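Local coordinates for HydG protein (PDB 4RTB) that is a radical SAM maturase of FeFe-hydrogenase, a CO/CN synthase that carries an iron-sulfur cluster and S-adenosylmethionine, at residues 417-429 against 458-470. Residues are numbered along the deposited sequence; the frame is centred on the assembly and turned at random.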
ATOM      1  N   PHE A 417       5.948   7.879 -18.659  1.00 87.41           N
ATOM      2  CA  PHE A 417       6.256   8.799 -17.569  1.00 91.49           C
ATOM      3  C   PHE A 417       4.982   9.392 -16.974  1.00100.96           C
ATOM      4  O   PHE A 417       4.734   9.268 -15.773  1.00104.29           O
ATOM      5  CB  PHE A 417       7.181   9.905 -18.055  1.00 94.16           C
ATOM      6  N   CYS A 418       4.188  10.032 -17.832  1.00108.28           N
ATOM      7  CA  CYS A 418       2.921  10.669 -17.458  1.00113.98           C
ATOM      8  C   CYS A 418       3.027  11.539 -16.205  1.00113.13           C
ATOM      9  O   CYS A 418       2.197  11.458 -15.298  1.00111.78           O
ATOM     10  CB  CYS A 418       1.828   9.618 -17.266  1.00115.31           C
ATOM     11  SG  CYS A 418       0.257  10.080 -18.033  1.00140.69           S
ATOM     12  N   THR A 419       4.062  12.370 -16.178  1.00109.04           N
ATOM     13  CA  THR A 419       4.279  13.341 -15.110  1.00104.72           C
ATOM     14  C   THR A 419       3.237  14.482 -14.996  1.00 98.90           C
ATOM     15  O   THR A 419       2.900  14.863 -13.876  1.00100.36           O
ATOM     16  CB  THR A 419       5.684  13.971 -15.250  1.00109.09           C
ATOM     17  OG1 THR A 419       6.649  12.933 -15.453  1.00114.22           O
ATOM     18  CG2 THR A 419       6.055  14.759 -14.006  1.00108.03           C
ATOM     19  N   PRO A 420       2.734  15.034 -16.129  1.00 90.76           N
ATOM     20  CA  PRO A 420       1.778  16.154 -16.088  1.00 90.25           C
ATOM     21  C   PRO A 420       0.667  16.090 -15.037  1.00 91.01           C
ATOM     22  O   PRO A 420       0.462  17.078 -14.324  1.00 93.43           O
ATOM     23  CB  PRO A 420       1.151  16.124 -17.496  1.00 87.98           C
ATOM     24  CG  PRO A 420       1.704  14.891 -18.166  1.00 85.44           C
ATOM     25  CD  PRO A 420       3.024  14.691 -17.529  1.00 85.94           C
ATOM     26  N   ASP A 421      -0.044  14.970 -14.949  1.00 86.03           N
ATOM     27  CA  ASP A 421      -1.151  14.866 -14.007  1.00 84.90           C
ATOM     28  C   ASP A 421      -0.656  15.059 -12.573  1.00 76.15           C
ATOM     29  O   ASP A 421      -1.262  15.796 -11.793  1.00 75.19           O
ATOM     30  CB  ASP A 421      -1.865  13.522 -14.152  1.00 95.09           C
ATOM     31  CG  ASP A 421      -3.305  13.573 -13.667  1.00104.35           C
ATOM     32  OD1 ASP A 421      -3.986  14.589 -13.928  1.00103.23           O
ATOM     33  OD2 ASP A 421      -3.757  12.599 -13.028  1.00108.08           O
ATOM     34  N   ALA A 422       0.456  14.407 -12.243  1.00 68.21           N
ATOM     35  CA  ALA A 422       1.067  14.533 -10.922  1.00 69.46           C
ATOM     36  C   ALA A 422       1.524  15.967 -10.659  1.00 79.24           C
ATOM     37  O   ALA A 422       1.297  16.521  -9.574  1.00 88.44           O
ATOM     38  CB  ALA A 422       2.235  13.573 -10.788  1.00 61.15           C
ATOM     39  N   LEU A 423       2.177  16.552 -11.661  1.00 73.88           N
ATOM     40  CA  LEU A 423       2.583  17.948 -11.625  1.00 70.44           C
ATOM     41  C   LEU A 423       1.431  18.837 -11.212  1.00 65.31           C
ATOM     42  O   LEU A 423       1.555  19.617 -10.277  1.00 59.16           O
ATOM     43  CB  LEU A 423       3.103  18.398 -12.991  1.00 76.20           C
ATOM     44  CG  LEU A 423       4.503  17.957 -13.409  1.00 78.95           C
ATOM     45  CD1 LEU A 423       4.731  18.286 -14.875  1.00 81.41           C
ATOM     46  CD2 LEU A 423       5.551  18.623 -12.537  1.00 76.23           C
ATOM     47  N   PHE A 424       0.305  18.703 -11.903  1.00 69.15           N
ATOM     48  CA  PHE A 424      -0.823  19.590 -11.655  1.00 70.35           C
ATOM     49  C   PHE A 424      -1.563  19.273 -10.364  1.00 67.50           C
ATOM     50  O   PHE A 424      -2.154  20.168  -9.761  1.00 69.80           O
ATOM     51  CB  PHE A 424      -1.783  19.567 -12.840  1.00 67.01           C
ATOM     52  CG  PHE A 424      -1.313  20.399 -13.988  1.00 75.73           C
ATOM     53  CD1 PHE A 424      -1.344  21.781 -13.907  1.00 79.27           C
ATOM     54  CD2 PHE A 424      -0.809  19.810 -15.135  1.00 79.73           C
ATOM     55  CE1 PHE A 424      -0.900  22.560 -14.954  1.00 82.52           C
ATOM     56  CE2 PHE A 424      -0.363  20.584 -16.187  1.00 79.82           C
ATOM     57  CZ  PHE A 424      -0.407  21.962 -16.094  1.00 81.15           C
ATOM     58  N   SER A 425      -1.532  18.017  -9.932  1.00 60.99           N
ATOM     59  CA  SER A 425      -2.100  17.687  -8.631  1.00 65.46           C
ATOM     60  C   SER A 425      -1.306  18.420  -7.553  1.00 70.82           C
ATOM     61  O   SER A 425      -1.878  19.027  -6.636  1.00 73.19           O
ATOM     62  CB  SER A 425      -2.095  16.176  -8.385  1.00 71.64           C
ATOM     63  OG  SER A 425      -0.778  15.667  -8.295  1.00 72.10           O
ATOM     64  N   PHE A 426       0.017  18.391  -7.688  1.00 71.95           N
ATOM     65  CA  PHE A 426       0.884  19.091  -6.747  1.00 68.05           C
ATOM     66  C   PHE A 426       0.714  20.606  -6.858  1.00 68.50           C
ATOM     67  O   PHE A 426       0.809  21.323  -5.859  1.00 73.10           O
ATOM     68  CB  PHE A 426       2.344  18.702  -6.971  1.00 69.51           C
ATOM     69  CG  PHE A 426       3.287  19.276  -5.952  1.00 75.02           C
ATOM     70  CD1 PHE A 426       4.303  20.136  -6.334  1.00 78.41           C
ATOM     71  CD2 PHE A 426       3.150  18.961  -4.609  1.00 74.17           C
ATOM     72  CE1 PHE A 426       5.172  20.667  -5.397  1.00 76.39           C
ATOM     73  CE2 PHE A 426       4.015  19.489  -3.667  1.00 77.82           C
ATOM     74  CZ  PHE A 426       5.027  20.344  -4.062  1.00 78.02           C
ATOM     75  N   VAL A 427       0.462  21.088  -8.072  1.00 62.46           N
ATOM     76  CA  VAL A 427       0.179  22.502  -8.289  1.00 67.01           C
ATOM     77  C   VAL A 427      -1.051  22.895  -7.480  1.00 75.84           C
ATOM     78  O   VAL A 427      -1.032  23.886  -6.749  1.00 77.95           O
ATOM     79  CB  VAL A 427      -0.055  22.832  -9.785  1.00 68.41           C
ATOM     80  CG1 VAL A 427      -0.618  24.235  -9.942  1.00 70.40           C
ATOM     81  CG2 VAL A 427       1.233  22.693 -10.581  1.00 60.18           C
ATOM     82  N   GLU A 428      -2.109  22.098  -7.602  1.00 81.87           N
ATOM     83  CA  GLU A 428      -3.351  22.350  -6.877  1.00 79.54           C
ATOM     84  C   GLU A 428      -3.131  22.331  -5.372  1.00 69.90           C
ATOM     85  O   GLU A 428      -3.687  23.162  -4.643  1.00 67.55           O
ATOM     86  CB  GLU A 428      -4.419  21.327  -7.256  1.00 81.96           C
ATOM     87  CG  GLU A 428      -5.728  21.520  -6.511  1.00 85.15           C
ATOM     88  CD  GLU A 428      -6.909  20.948  -7.258  1.00 89.17           C
ATOM     89  OE1 GLU A 428      -6.691  20.314  -8.310  1.00 87.87           O
ATOM     90  OE2 GLU A 428      -8.054  21.138  -6.798  1.00 99.72           O
ATOM     91  N   TYR A 429      -2.323  21.382  -4.909  1.00 67.42           N
ATOM     92  CA  TYR A 429      -1.966  21.347  -3.497  1.00 70.05           C
ATOM     93  C   TYR A 429      -1.318  22.657  -3.068  1.00 76.44           C
ATOM     94  O   TYR A 429      -1.718  23.256  -2.069  1.00 77.52           O
ATOM     95  CB  TYR A 429      -1.020  20.187  -3.190  1.00 65.61           C
ATOM     96  CG  TYR A 429      -0.518  20.214  -1.764  1.00 69.42           C
ATOM     97  CD1 TYR A 429       0.727  20.746  -1.454  1.00 69.84           C
ATOM     98  CD2 TYR A 429      -1.300  19.730  -0.725  1.00 74.51           C
ATOM     99  CE1 TYR A 429       1.184  20.782  -0.150  1.00 72.15           C
ATOM    100  CE2 TYR A 429      -0.853  19.762   0.581  1.00 78.34           C
ATOM    101  CZ  TYR A 429       0.390  20.288   0.863  1.00 78.54           C
ATOM    102  OH  TYR A 429       0.842  20.321   2.163  1.00 80.82           O
ATOM    103  N   PHE A 458       7.818  19.228 -22.279  1.00109.99           N
ATOM    104  CA  PHE A 458       6.760  19.837 -21.477  1.00107.72           C
ATOM    105  C   PHE A 458       6.925  21.356 -21.348  1.00103.70           C
ATOM    106  O   PHE A 458       6.813  21.897 -20.248  1.00106.63           O
ATOM    107  CB  PHE A 458       6.725  19.223 -20.071  1.00115.76           C
ATOM    108  CG  PHE A 458       6.499  17.729 -20.040  1.00121.81           C
ATOM    109  CD1 PHE A 458       6.920  16.988 -18.946  1.00120.59           C
ATOM    110  CD2 PHE A 458       5.858  17.069 -21.077  1.00124.12           C
ATOM    111  CE1 PHE A 458       6.720  15.622 -18.890  1.00116.85           C
ATOM    112  CE2 PHE A 458       5.655  15.697 -21.028  1.00120.32           C
ATOM    113  CZ  PHE A 458       6.087  14.974 -19.931  1.00115.98           C
ATOM    114  N   GLU A 459       7.195  22.041 -22.456  1.00 96.54           N
ATOM    115  CA  GLU A 459       7.357  23.495 -22.439  1.00 96.51           C
ATOM    116  C   GLU A 459       6.040  24.198 -22.086  1.00 90.31           C
ATOM    117  O   GLU A 459       5.977  25.002 -21.140  1.00 82.27           O
ATOM    118  CB  GLU A 459       7.878  23.984 -23.795  1.00109.84           C
ATOM    119  CG  GLU A 459       8.716  25.260 -23.752  1.00120.13           C
ATOM    120  CD  GLU A 459       7.886  26.530 -23.858  1.00127.92           C
ATOM    121  OE1 GLU A 459       6.646  26.432 -23.972  1.00131.42           O
ATOM    122  OE2 GLU A 459       8.476  27.631 -23.834  1.00128.46           O
ATOM    123  N   ASN A 460       4.992  23.887 -22.848  1.00 90.30           N
ATOM    124  CA  ASN A 460       3.683  24.503 -22.646  1.00 86.10           C
ATOM    125  C   ASN A 460       3.089  24.179 -21.275  1.00 85.46           C
ATOM    126  O   ASN A 460       2.358  24.991 -20.697  1.00 77.17           O
ATOM    127  CB  ASN A 460       2.713  24.071 -23.748  1.00 81.78           C
ATOM    128  CG  ASN A 460       3.026  24.710 -25.084  1.00 80.83           C
ATOM    129  OD1 ASN A 460       2.631  25.845 -25.335  1.00 80.94           O
ATOM    130  ND2 ASN A 460       3.724  23.981 -25.954  1.00 80.84           N
ATOM    131  N   ILE A 461       3.392  22.987 -20.767  1.00 76.53           N
ATOM    132  CA  ILE A 461       3.014  22.617 -19.407  1.00 79.37           C
ATOM    133  C   ILE A 461       3.660  23.575 -18.413  1.00 79.86           C
ATOM    134  O   ILE A 461       3.011  24.033 -17.477  1.00 78.31           O
ATOM    135  CB  ILE A 461       3.422  21.171 -19.074  1.00 78.09           C
ATOM    136  CG1 ILE A 461       2.700  20.189 -19.999  1.00 72.39           C
ATOM    137  CG2 ILE A 461       3.129  20.850 -17.621  1.00 75.91           C
ATOM    138  CD1 ILE A 461       3.070  18.744 -19.762  1.00 73.03           C
ATOM    139  N   GLY A 462       4.933  23.890 -18.638  1.00 82.17           N
ATOM    140  CA  GLY A 462       5.644  24.837 -17.798  1.00 79.86           C
ATOM    141  C   GLY A 462       5.009  26.213 -17.830  1.00 80.47           C
ATOM    142  O   GLY A 462       4.786  26.836 -16.781  1.00 80.29           O
ATOM    143  N   ARG A 463       4.710  26.685 -19.039  1.00 81.20           N
ATOM    144  CA  ARG A 463       4.027  27.967 -19.203  1.00 84.10           C
ATOM    145  C   ARG A 463       2.712  27.996 -18.417  1.00 84.05           C
ATOM    146  O   ARG A 463       2.417  28.968 -17.709  1.00 85.91           O
ATOM    147  CB  ARG A 463       3.766  28.253 -20.685  1.00 87.76           C
ATOM    148  CG  ARG A 463       5.025  28.485 -21.516  1.00 93.29           C
ATOM    149  CD  ARG A 463       5.163  29.944 -21.933  1.00104.97           C
ATOM    150  NE  ARG A 463       6.358  30.170 -22.744  1.00119.90           N
ATOM    151  CZ  ARG A 463       7.488  30.699 -22.284  1.00127.84           C
ATOM    152  NH1 ARG A 463       7.584  31.071 -21.014  1.00131.12           N
ATOM    153  NH2 ARG A 463       8.523  30.864 -23.097  1.00128.63           N
ATOM    154  N   ALA A 464       1.938  26.918 -18.530  1.00 85.18           N
ATOM    155  CA  ALA A 464       0.648  26.817 -17.846  1.00 79.36           C
ATOM    156  C   ALA A 464       0.794  26.829 -16.326  1.00 76.51           C
ATOM    157  O   ALA A 464       0.056  27.528 -15.626  1.00 74.23           O
ATOM    158  CB  ALA A 464      -0.077  25.567 -18.286  1.00 78.04           C
ATOM    159  N   ILE A 465       1.742  26.043 -15.823  1.00 77.50           N
ATOM    160  CA  ILE A 465       2.043  25.996 -14.396  1.00 79.26           C
ATOM    161  C   ILE A 465       2.406  27.376 -13.862  1.00 84.04           C
ATOM    162  O   ILE A 465       1.941  27.781 -12.795  1.00 88.94           O
ATOM    163  CB  ILE A 465       3.201  25.025 -14.094  1.00 74.90           C
ATOM    164  CG1 ILE A 465       2.786  23.586 -14.397  1.00 73.00           C
ATOM    165  CG2 ILE A 465       3.648  25.146 -12.642  1.00 74.88           C
ATOM    166  CD1 ILE A 465       3.896  22.582 -14.195  1.00 76.68           C
ATOM    167  N   GLU A 466       3.234  28.099 -14.609  1.00 85.10           N
ATOM    168  CA  GLU A 466       3.646  29.425 -14.168  1.00 93.06           C
ATOM    169  C   GLU A 466       2.480  30.409 -14.228  1.00 88.85           C
ATOM    170  O   GLU A 466       2.403  31.333 -13.418  1.00 90.31           O
ATOM    171  CB  GLU A 466       4.821  29.936 -15.002  1.00104.01           C
ATOM    172  CG  GLU A 466       5.589  31.069 -14.338  1.00113.02           C
ATOM    173  CD  GLU A 466       6.922  31.339 -15.006  1.00124.48           C
ATOM    174  OE1 GLU A 466       7.115  30.882 -16.152  1.00126.04           O
ATOM    175  OE2 GLU A 466       7.780  32.000 -14.381  1.00129.12           O
ATOM    176  N   TYR A 467       1.573  30.209 -15.181  1.00 85.90           N
ATOM    177  CA  TYR A 467       0.371  31.037 -15.251  1.00 88.03           C
ATOM    178  C   TYR A 467      -0.510  30.821 -14.023  1.00 89.22           C
ATOM    179  O   TYR A 467      -0.963  31.781 -13.398  1.00 89.66           O
ATOM    180  CB  TYR A 467      -0.425  30.740 -16.525  1.00 88.71           C
ATOM    181  CG  TYR A 467      -1.732  31.504 -16.628  1.00 92.13           C
ATOM    182  CD1 TYR A 467      -2.922  30.952 -16.166  1.00 90.07           C
ATOM    183  CD2 TYR A 467      -1.775  32.774 -17.190  1.00 95.78           C
ATOM    184  CE1 TYR A 467      -4.116  31.644 -16.256  1.00 91.85           C
ATOM    185  CE2 TYR A 467      -2.966  33.474 -17.285  1.00 98.82           C
ATOM    186  CZ  TYR A 467      -4.133  32.904 -16.818  1.00 96.09           C
ATOM    187  OH  TYR A 467      -5.320  33.594 -16.910  1.00 95.66           O
ATOM    188  N   ILE A 468      -0.749  29.555 -13.690  1.00 86.54           N
ATOM    189  CA  ILE A 468      -1.590  29.194 -12.553  1.00 80.56           C
ATOM    190  C   ILE A 468      -1.080  29.805 -11.249  1.00 83.16           C
ATOM    191  O   ILE A 468      -1.853  30.361 -10.467  1.00 83.18           O
ATOM    192  CB  ILE A 468      -1.680  27.663 -12.394  1.00 78.52           C
ATOM    193  CG1 ILE A 468      -2.434  27.053 -13.580  1.00 78.59           C
ATOM    194  CG2 ILE A 468      -2.360  27.294 -11.084  1.00 75.51           C
ATOM    195  CD1 ILE A 468      -2.642  25.556 -13.476  1.00 74.57           C
ATOM    196  N   LEU A 469       0.227  29.713 -11.026  1.00 85.99           N
ATOM    197  CA  LEU A 469       0.838  30.252  -9.818  1.00 89.60           C
ATOM    198  C   LEU A 469       1.259  31.710 -10.007  1.00 96.27           C
ATOM    199  O   LEU A 469       2.418  32.064  -9.774  1.00 98.39           O
ATOM    200  CB  LEU A 469       2.041  29.399  -9.412  1.00 88.43           C
ATOM    201  CG  LEU A 469       1.772  27.895  -9.309  1.00 88.37           C
ATOM    202  CD1 LEU A 469       3.045  27.132  -8.978  1.00 90.18           C
ATOM    203  CD2 LEU A 469       0.691  27.606  -8.279  1.00 85.99           C
ATOM    204  N   LYS A 470       0.306  32.543 -10.423  1.00100.80           N
ATOM    205  CA  LYS A 470       0.543  33.962 -10.692  1.00108.69           C
ATOM    206  C   LYS A 470       1.692  34.174 -11.675  1.00112.43           C
ATOM    207  O   LYS A 470       1.592  34.985 -12.597  1.00114.70           O
ATOM    208  CB  LYS A 470       0.821  34.723  -9.391  1.00110.08           C
ATOM    209  CG  LYS A 470      -0.373  34.836  -8.488  1.00107.23           C
TER
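Phe424 pushes its ring as a knob into a hole formed by Ile461, Ala464, Ile465 and Ile468 on the helix 459-468. The ring can be followed outward from CB, which points neither at nor away from that helix. CG stands anti to the carbonyl carbon (chi1 -79°), a turn that swings the rest of the ring across the gap. Phe424 CD1 comes first, 4.0 Å from Ile468 CD1; the Ile468 methyl sits at the ring edge, near its plane, and is 3.8 Å from Phe424 CE1. Along the other branch of the ring, Phe424 CE2 lies 3.8 Å from Ile461 CG2, which approaches obliquely. At the tip, Phe424 CZ is 4.2 Å from Ala464 CB, again at the edge, and also meets Ile465 CG1 obliquely. This is a single knob-into-hole fit between two nearly parallel helical segments, axes 11.0 Å apart and inclined by 9°. Helix 438-454 meets Leu423 and Val427 through Leu448, and Leu469, just past the end of helix 459-468, through Tyr441 and Asn445. Helix 419-432 joins this C-terminal helical group, away from the cluster and SAM pocket, to the sheet, Ala422 and Phe426 touching strand 388-390. With an alanine at Phe424, the hole among the three isoleucines and Ala464 would probably lose its filling, leaving Ile468 CD1 and Ile461 CG2 without their ring partner. One turn on, Val427 divides its methyls: Val427 CG1, anti to the backbone N (chi1 169°), reaches Ile468 CG2 at 3.7 Å and also Leu469 CD2, while CG2 meets Ile465 CG2. Near the N-terminal ends, Pro420 CD lies 3.9 Å from Phe458 CZ, the two side chains crossing at about a right angle.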